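Local atomic coordinates of uncharacterized protein (Bordetella pertussis, PDB entry 3FVV), a protein that probably catalyses, as a magnesium-dependent hydrolase of the HAD superfamily, the removal of phosphate from histidinol phosphate in histidine biosynthesis. Residues 26-30 and 31-35; 79-82 and 83-87; 189-192 and 193-197. One frame throughout, in Å; residues are numbered along the deposited sequence.

Read from the N terminus, the chain passes through strand 5-9 into the helices that make up the cap, and contact 1 closes the loop leaving helix 20-30 before helix 37-53 begins. Contact 2 comes later, over successive turns of helix 74-89, which packs back on that first helix; the two contacts follow in series but touch in space, their centres about 12 Å apart. Contact 3 starts helix 191-196, in the beta-alpha-beta unit between strands 180-185 and 199-203, its centre about 34 Å from that of contact 1 and about 31 Å from that of contact 2. None nests in or crosses another: two lie in the helical cap region, the third in the sheet-based core.

Contact 1. Residues 26-30 and 31-35; sequences DFLAR and TGRAG
Arg33 folds back on the end of helix 20-30, its backbone tied to Leu28 and its guanidinium brought to Phe27. With CG beside the backbone N and anti to the carbonyl carbon (chi1 -73°), the side chain sets off past Leu28: Arg33 CB lies 3.9 Å from Leu28 O and 4.3 Å from Leu28 CD2. The chain then bends at chi2, and Thr31 O lies over one face of the guanidinium. At the tip, Arg33 NH1 reaches Phe27 CZ at 3.5 Å. The ring carbon sits at the edge of the guanidinium, near its plane, and the two flat groups are inclined at 44°. NH2 carries on to helix 74-89 and forms a salt bridge with Glu83, while the guanidinium makes a cation-pi contact with Trp80.

Beneath these side chains the backbone closes the helix. Arg33 N donates to Leu28 O at 2.8 Å and almost straight, 171° at the hydrogen; Thr31 N adds a weak bond to the same oxygen, and Gly32 CA a CA-H...O contact of 3.2 Å to Leu28 O. Ala34 CB then packs on Leu28 CB at 4.3 Å. One turn back, Arg30 NH1 pairs with Asp26 OD2 at 2.6 Å. Leu28 O is thus gripped by one strong and one weak N-H from the loop, and the charge of Arg33 is probably balanced by Glu83 and spread over Trp80.

Contact 2. Residues 79-82 and 83-87; sequences AWHE and EFMRD
His81 and Phe84, three residues apart on helix 74-89, form an offset edge-to-face pair. The edge of Phe84 points at the face of His81, with ring centroids 5.4 Å apart and planes at 61°; the nearest approach is Phe84 CD2 to His81 CE1, 3.7 Å. Both rings leave the helix with CG opposite the backbone N (chi1 -172° for His81), which lets them converge across one turn. Sulfur enters next: Met85 is bent at its second and third torsions, and SD comes 4.7 Å from the centroid of the His81 ring along an oblique line, on the same side of the imidazole plane as Phe84. Met85 CG is 3.7 Å from His81 NE2. This is i/i+3 and i/i+4 packing on one face of an alpha-helix.

The guanidinium of Arg86 lays one face over the backbone carbonyl O of Glu82, whereas Glu82 OE1 and Arg86 NH2 stay 4.7 Å apart, without contact. Each main-chain N-H bonds the carbonyl four residues before it: Phe84 N to Trp80 O, Met85 N to His81 O at 2.8 Å, Arg86 N to Glu82 O at 3.0 Å, and more weakly Glu83 N to Ala79 O.

The helix belongs to the helical cap inserted after strand 5-9, as in SerB-type HAD enzymes. Helix 20-30 supplies Trp24 to both His81 and Phe84, and Phe27 to Phe84; helix 119-128 brings Pro124 to His81 and Ile125 to Met85.

Contact 3. Residues 189-192 and 193-197; sequences NDVP and LLEAV
Asp190 and Leu193 are joined by a water molecule, which donates to Asp190 OD1 at 2.9 Å and accepts from Leu193 N at 3.1 Å. Asp190 occupies the N-cap position of helix 191-196, yet its carboxylate makes no direct capping bond; the water serves the amide instead. Its carbonyl begins the regular bonding, Asp190 O taking Leu194 N at 2.9 Å nearly along the C=O axis, and CB and CG of Leu194 both rest 3.4 Å from that oxygen. One residue on, Val191 O accepts Glu195 N at 2.8 Å, and a weak bond runs from the same N-H to Pro192 O. The valine's CG1, placed anti to the backbone N (chi1 166°), lies against the carboxylate of Glu195, 3.3 Å from OE2.

Helix 191-196 is the crossover of a beta-alpha-beta unit in the Rossmann-like HAD core. An aspartate just after strand 180-185 is consistent with the acidic motif IV of this superfamily, whose carboxylates help hold magnesium. A bound sulfate lies about 5 Å from the Asp190 side chain, and Asp10 is close by.

Farther out, Asp190 OD2 is fixed by Ser185 and by a salt bridge to Lys160. Glu195 OE2 pairs with Arg216 of helix 207-216. Leu193 and Leu194 press on Phe183 of strand 180-185, Leu193 also on Val161 and Val164 of helix 158-170.

Contact 1. Residues 26-30 and 31-35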
loop_
_atom_site.group_PDB
_atom_site.type_symbol
_atom_site.label_atom_id
_atom_site.label_comp_id
_atom_site.label_asym_id
_atom_site.label_seq_id
_atom_site.Cartn_x
_atom_site.Cartn_y
_atom_site.Cartn_z
ATOM N N ASP A 26 -5.904 -10.455 9.841
ATOM C CA ASP A 26 -6.497 -11.762 9.889
ATOM C C ASP A 26 -5.456 -12.813 10.231
ATOM O O ASP A 26 -5.753 -13.774 10.935
ATOM C CB ASP A 26 -7.146 -12.111 8.547
ATOM C CG ASP A 26 -7.915 -13.400 8.621
ATOM O OD1 ASP A 26 -8.789 -13.507 9.494
ATOM O OD2 ASP A 26 -7.611 -14.299 7.844
ATOM N N PHE A 27 -4.234 -12.625 9.743
ATOM C CA PHE A 27 -3.135 -13.529 10.049
ATOM C C PHE A 27 -2.817 -13.511 11.549
ATOM O O PHE A 27 -2.648 -14.562 12.179
ATOM C CB PHE A 27 -1.914 -13.176 9.213
ATOM C CG PHE A 27 -0.634 -13.782 9.714
ATOM C CD1 PHE A 27 -0.212 -15.013 9.235
ATOM C CD2 PHE A 27 0.162 -13.124 10.614
ATOM C CE1 PHE A 27 0.929 -15.568 9.658
ATOM C CE2 PHE A 27 1.316 -13.701 11.047
ATOM C CZ PHE A 27 1.700 -14.918 10.572
ATOM N N LEU A 28 -2.755 -12.325 12.139
ATOM C CA LEU A 28 -2.522 -12.216 13.591
ATOM C C LEU A 28 -3.698 -12.818 14.376
ATOM O O LEU A 28 -3.477 -13.560 15.362
ATOM C CB LEU A 28 -2.263 -10.764 14.014
ATOM C CG LEU A 28 -1.005 -10.078 13.454
ATOM C CD1 LEU A 28 -1.077 -8.600 13.765
ATOM C CD2 LEU A 28 0.239 -10.668 14.031
ATOM N N ALA A 29 -4.930 -12.577 13.927
ATOM C CA ALA A 29 -6.137 -13.167 14.583
ATOM C C ALA A 29 -6.064 -14.725 14.609
ATOM O O ALA A 29 -6.164 -15.361 15.685
ATOM C CB ALA A 29 -7.429 -12.698 13.877
ATOM N N ARG A 30 -5.940 -15.293 13.405
ATOM C CA ARG A 30 -5.846 -16.736 13.136
ATOM C C ARG A 30 -4.780 -17.453 13.896
ATOM O O ARG A 30 -4.853 -18.619 14.103
ATOM C CB ARG A 30 -5.373 -16.996 11.693
ATOM C CG ARG A 30 -6.387 -17.379 10.737
ATOM C CD ARG A 30 -5.809 -18.236 9.550
ATOM N NE ARG A 30 -4.603 -17.772 8.813
ATOM C CZ ARG A 30 -4.501 -16.647 8.105
ATOM N NH1 ARG A 30 -5.456 -15.730 8.096
ATOM N NH2 ARG A 30 -3.396 -16.412 7.423
ATOM N N THR A 31 -3.714 -16.752 14.182
ATOM C CA THR A 31 -2.495 -17.354 14.515
ATOM C C THR A 31 -2.016 -17.283 15.991
ATOM O O THR A 31 -0.827 -17.359 16.226
ATOM C CB THR A 31 -1.501 -16.726 13.513
ATOM O OG1 THR A 31 -0.713 -17.721 12.902
ATOM C CG2 THR A 31 -0.704 -15.660 14.072
ATOM N N GLY A 32 -2.793 -17.114 17.037
ATOM C CA GLY A 32 -3.656 -16.070 17.348
ATOM C C GLY A 32 -2.790 -15.237 18.347
ATOM O O GLY A 32 -2.476 -15.628 19.488
ATOM N N ARG A 33 -2.361 -14.096 17.850
ATOM C CA ARG A 33 -1.471 -13.215 18.512
ATOM C C ARG A 33 -2.217 -11.934 18.741
ATOM O O ARG A 33 -1.619 -10.944 19.058
ATOM C CB ARG A 33 -0.279 -13.004 17.586
ATOM C CG ARG A 33 0.581 -14.212 17.555
ATOM C CD ARG A 33 1.167 -14.438 16.223
ATOM N NE ARG A 33 2.153 -15.531 16.269
ATOM C CZ ARG A 33 2.604 -16.147 15.185
ATOM N NH1 ARG A 33 2.153 -15.782 13.978
ATOM N NH2 ARG A 33 3.510 -17.097 15.293
ATOM N N ALA A 34 -3.542 -11.968 18.577
ATOM C CA ALA A 34 -4.384 -10.753 18.749
ATOM C C ALA A 34 -5.514 -11.091 19.721
ATOM O O ALA A 34 -6.593 -10.510 19.646
ATOM C CB ALA A 34 -4.943 -10.274 17.393
ATOM N N GLY A 35 -5.262 -12.070 20.601
ATOM C CA GLY A 35 -6.289 -12.589 21.528
ATOM C C GLY A 35 -6.895 -13.916 21.100
ATOM O O GLY A 35 -6.335 -14.664 20.309
#

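Contact 2. Residues 79-82 and 83-87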
loop_
_atom_site.group_PDB
_atom_site.type_symbol
_atom_site.label_atom_id
_atom_site.label_comp_id
_atom_site.label_asym_id
_atom_site.label_seq_id
_atom_site.Cartn_x
_atom_site.Cartn_y
_atom_site.Cartn_z
ATOM N N ALA A 79 9.507 -11.514 13.495
ATOM C CA ALA A 79 9.478 -12.959 13.356
ATOM C C ALA A 79 8.097 -13.328 12.761
ATOM O O ALA A 79 8.020 -13.999 11.757
ATOM C CB ALA A 79 9.764 -13.672 14.730
ATOM N N TRP A 80 7.019 -12.763 13.310
ATOM C CA TRP A 80 5.684 -13.077 12.779
ATOM C C TRP A 80 5.424 -12.571 11.365
ATOM O O TRP A 80 4.770 -13.226 10.558
ATOM C CB TRP A 80 4.568 -12.609 13.729
ATOM C CG TRP A 80 4.718 -13.121 15.117
ATOM C CD1 TRP A 80 5.403 -14.199 15.504
ATOM C CD2 TRP A 80 4.185 -12.533 16.306
ATOM N NE1 TRP A 80 5.358 -14.337 16.856
ATOM C CE2 TRP A 80 4.579 -13.336 17.374
ATOM C CE3 TRP A 80 3.378 -11.414 16.558
ATOM C CZ2 TRP A 80 4.241 -13.040 18.728
ATOM C CZ3 TRP A 80 3.020 -11.136 17.883
ATOM C CH2 TRP A 80 3.465 -11.939 18.947
ATOM N N HIS A 81 5.954 -11.407 11.045
ATOM C CA HIS A 81 5.832 -10.912 9.693
ATOM C C HIS A 81 6.564 -11.801 8.676
ATOM O O HIS A 81 6.101 -11.980 7.608
ATOM C CB HIS A 81 6.241 -9.458 9.617
ATOM C CG HIS A 81 5.967 -8.844 8.292
ATOM N ND1 HIS A 81 4.801 -8.152 8.007
ATOM C CD2 HIS A 81 6.673 -8.863 7.155
ATOM C CE1 HIS A 81 4.827 -7.752 6.752
ATOM N NE2 HIS A 81 5.948 -8.173 6.210
ATOM N N GLU A 82 7.716 -12.340 9.016
ATOM C CA GLU A 82 8.363 -13.288 8.114
ATOM C C GLU A 82 7.496 -14.484 7.826
ATOM O O GLU A 82 7.396 -14.934 6.730
ATOM C CB GLU A 82 9.725 -13.782 8.638
ATOM C CG GLU A 82 10.766 -12.706 8.807
ATOM C CD GLU A 82 11.962 -13.144 9.658
ATOM O OE1 GLU A 82 12.100 -14.347 9.938
ATOM O OE2 GLU A 82 12.753 -12.277 10.100
ATOM N N GLU A 83 6.814 -15.000 8.820
ATOM C CA GLU A 83 5.919 -16.105 8.578
ATOM C C GLU A 83 4.774 -15.683 7.645
ATOM O O GLU A 83 4.358 -16.442 6.814
ATOM C CB GLU A 83 5.390 -16.584 9.953
ATOM C CG GLU A 83 4.329 -17.678 9.876
ATOM C CD GLU A 83 3.693 -17.918 11.287
ATOM O OE1 GLU A 83 4.400 -17.680 12.308
ATOM O OE2 GLU A 83 2.481 -18.264 11.359
ATOM N N PHE A 84 4.241 -14.478 7.858
ATOM C CA PHE A 84 3.236 -13.860 7.020
ATOM C C PHE A 84 3.720 -13.740 5.578
ATOM O O PHE A 84 2.967 -13.994 4.643
ATOM C CB PHE A 84 2.888 -12.484 7.598
ATOM C CG PHE A 84 1.926 -11.647 6.765
ATOM C CD1 PHE A 84 0.609 -12.067 6.564
ATOM C CD2 PHE A 84 2.307 -10.446 6.276
ATOM C CE1 PHE A 84 -0.294 -11.332 5.867
ATOM C CE2 PHE A 84 1.394 -9.626 5.527
ATOM C CZ PHE A 84 0.092 -10.071 5.339
ATOM N N MET A 85 4.966 -13.329 5.419
ATOM C CA MET A 85 5.494 -13.186 4.064
ATOM C C MET A 85 5.527 -14.540 3.405
ATOM O O MET A 85 5.045 -14.691 2.285
ATOM C CB MET A 85 6.908 -12.599 4.031
ATOM C CG MET A 85 6.966 -11.109 4.240
ATOM S SD MET A 85 6.197 -10.076 2.955
ATOM C CE MET A 85 7.444 -10.367 1.656
ATOM N N ARG A 86 6.035 -15.539 4.137
ATOM C CA ARG A 86 6.207 -16.900 3.595
ATOM C C ARG A 86 4.884 -17.598 3.259
ATOM O O ARG A 86 4.806 -18.355 2.282
ATOM C CB ARG A 86 6.995 -17.715 4.640
ATOM C CG ARG A 86 7.037 -19.168 4.479
ATOM C CD ARG A 86 7.795 -19.939 5.689
ATOM N NE ARG A 86 8.967 -19.154 6.037
ATOM C CZ ARG A 86 9.157 -18.456 7.171
ATOM N NH1 ARG A 86 8.339 -18.528 8.221
ATOM N NH2 ARG A 86 10.237 -17.725 7.275
ATOM N N ASP A 87 3.852 -17.387 4.076
ATOM C CA ASP A 87 2.613 -18.211 4.029
ATOM C C ASP A 87 1.481 -17.463 3.319
ATOM O O ASP A 87 0.582 -18.074 2.783
ATOM C CB ASP A 87 2.110 -18.585 5.444
ATOM C CG ASP A 87 3.036 -19.550 6.149
ATOM O OD1 ASP A 87 3.943 -20.029 5.455
ATOM O OD2 ASP A 87 2.864 -19.835 7.356
#

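Contact 3. Residues 189-192 and 193-197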
loop_
_atom_site.group_PDB
_atom_site.type_symbol
_atom_site.label_atom_id
_atom_site.label_comp_id
_atom_site.label_asym_id
_atom_site.label_seq_id
_atom_site.Cartn_x
_atom_site.Cartn_y
_atom_site.Cartn_z
ATOM N N ASN A 189 -10.294 5.523 -4.696
ATOM C CA ASN A 189 -9.537 6.225 -3.655
ATOM C C ASN A 189 -8.295 6.901 -4.187
ATOM O O ASN A 189 -7.855 7.896 -3.648
ATOM C CB ASN A 189 -9.088 5.282 -2.541
ATOM C CG ASN A 189 -10.209 4.923 -1.538
ATOM O OD1 ASN A 189 -10.184 3.845 -0.920
ATOM N ND2 ASN A 189 -11.110 5.822 -1.320
ATOM N N ASP A 190 -7.702 6.333 -5.223
ATOM C CA ASP A 190 -6.451 6.864 -5.792
ATOM C C ASP A 190 -6.576 7.777 -7.029
ATOM O O ASP A 190 -5.559 8.121 -7.686
ATOM C CB ASP A 190 -5.510 5.715 -6.107
ATOM C CG ASP A 190 -4.714 5.268 -4.881
ATOM O OD1 ASP A 190 -4.602 6.110 -3.962
ATOM O OD2 ASP A 190 -4.224 4.101 -4.847
ATOM N N VAL A 191 -7.776 8.240 -7.325
ATOM C CA VAL A 191 -7.951 9.235 -8.393
ATOM C C VAL A 191 -7.030 10.458 -8.140
ATOM O O VAL A 191 -6.443 11.000 -9.057
ATOM C CB VAL A 191 -9.460 9.623 -8.524
ATOM C CG1 VAL A 191 -9.701 10.972 -9.421
ATOM C CG2 VAL A 191 -10.304 8.383 -8.999
ATOM N N PRO A 192 -6.839 10.868 -6.872
ATOM C CA PRO A 192 -5.942 12.009 -6.693
ATOM C C PRO A 192 -4.559 11.845 -7.270
ATOM O O PRO A 192 -4.138 12.690 -8.094
ATOM C CB PRO A 192 -5.911 12.190 -5.177
ATOM C CG PRO A 192 -7.286 11.821 -4.749
ATOM C CD PRO A 192 -7.672 10.651 -5.671
ATOM N N LEU A 193 -3.870 10.738 -6.948
ATOM C CA LEU A 193 -2.548 10.524 -7.532
ATOM C C LEU A 193 -2.631 10.146 -9.046
ATOM O O LEU A 193 -1.746 10.497 -9.838
ATOM C CB LEU A 193 -1.742 9.479 -6.750
ATOM C CG LEU A 193 -0.298 9.308 -7.196
ATOM C CD1 LEU A 193 0.397 10.651 -7.301
ATOM C CD2 LEU A 193 0.422 8.412 -6.234
ATOM N N LEU A 194 -3.680 9.442 -9.440
ATOM C CA LEU A 194 -3.827 9.079 -10.819
ATOM C C LEU A 194 -3.928 10.365 -11.663
ATOM O O LEU A 194 -3.350 10.450 -12.749
ATOM C CB LEU A 194 -5.013 8.155 -11.034
ATOM C CG LEU A 194 -4.913 6.683 -10.642
ATOM C CD1 LEU A 194 -6.269 6.051 -10.693
ATOM C CD2 LEU A 194 -3.921 5.928 -11.564
ATOM N N GLU A 195 -4.593 11.380 -11.121
ATOM C CA GLU A 195 -4.753 12.681 -11.806
ATOM C C GLU A 195 -3.489 13.512 -11.858
ATOM O O GLU A 195 -3.344 14.359 -12.706
ATOM C CB GLU A 195 -5.894 13.464 -11.142
ATOM C CG GLU A 195 -7.251 13.017 -11.644
ATOM C CD GLU A 195 -8.406 13.778 -11.015
ATOM O OE1 GLU A 195 -8.167 14.534 -10.036
ATOM O OE2 GLU A 195 -9.559 13.603 -11.486
ATOM N N ALA A 196 -2.559 13.244 -10.961
ATOM C CA ALA A 196 -1.349 14.049 -10.795
ATOM C C ALA A 196 -0.227 13.669 -11.778
ATOM O O ALA A 196 0.601 14.512 -12.112
ATOM C CB ALA A 196 -0.848 13.948 -9.359
ATOM N N VAL A 197 -0.189 12.414 -12.231
ATOM C CA VAL A 197 0.937 11.938 -13.019
ATOM C C VAL A 197 0.610 12.114 -14.486
ATOM O O VAL A 197 -0.522 12.392 -14.817
ATOM C CB VAL A 197 1.209 10.432 -12.734
ATOM C CG1 VAL A 197 1.768 10.258 -11.349
ATOM C CG2 VAL A 197 -0.059 9.610 -12.930
HETATM O O HOH W 1 -4.301 8.972 -4.421
#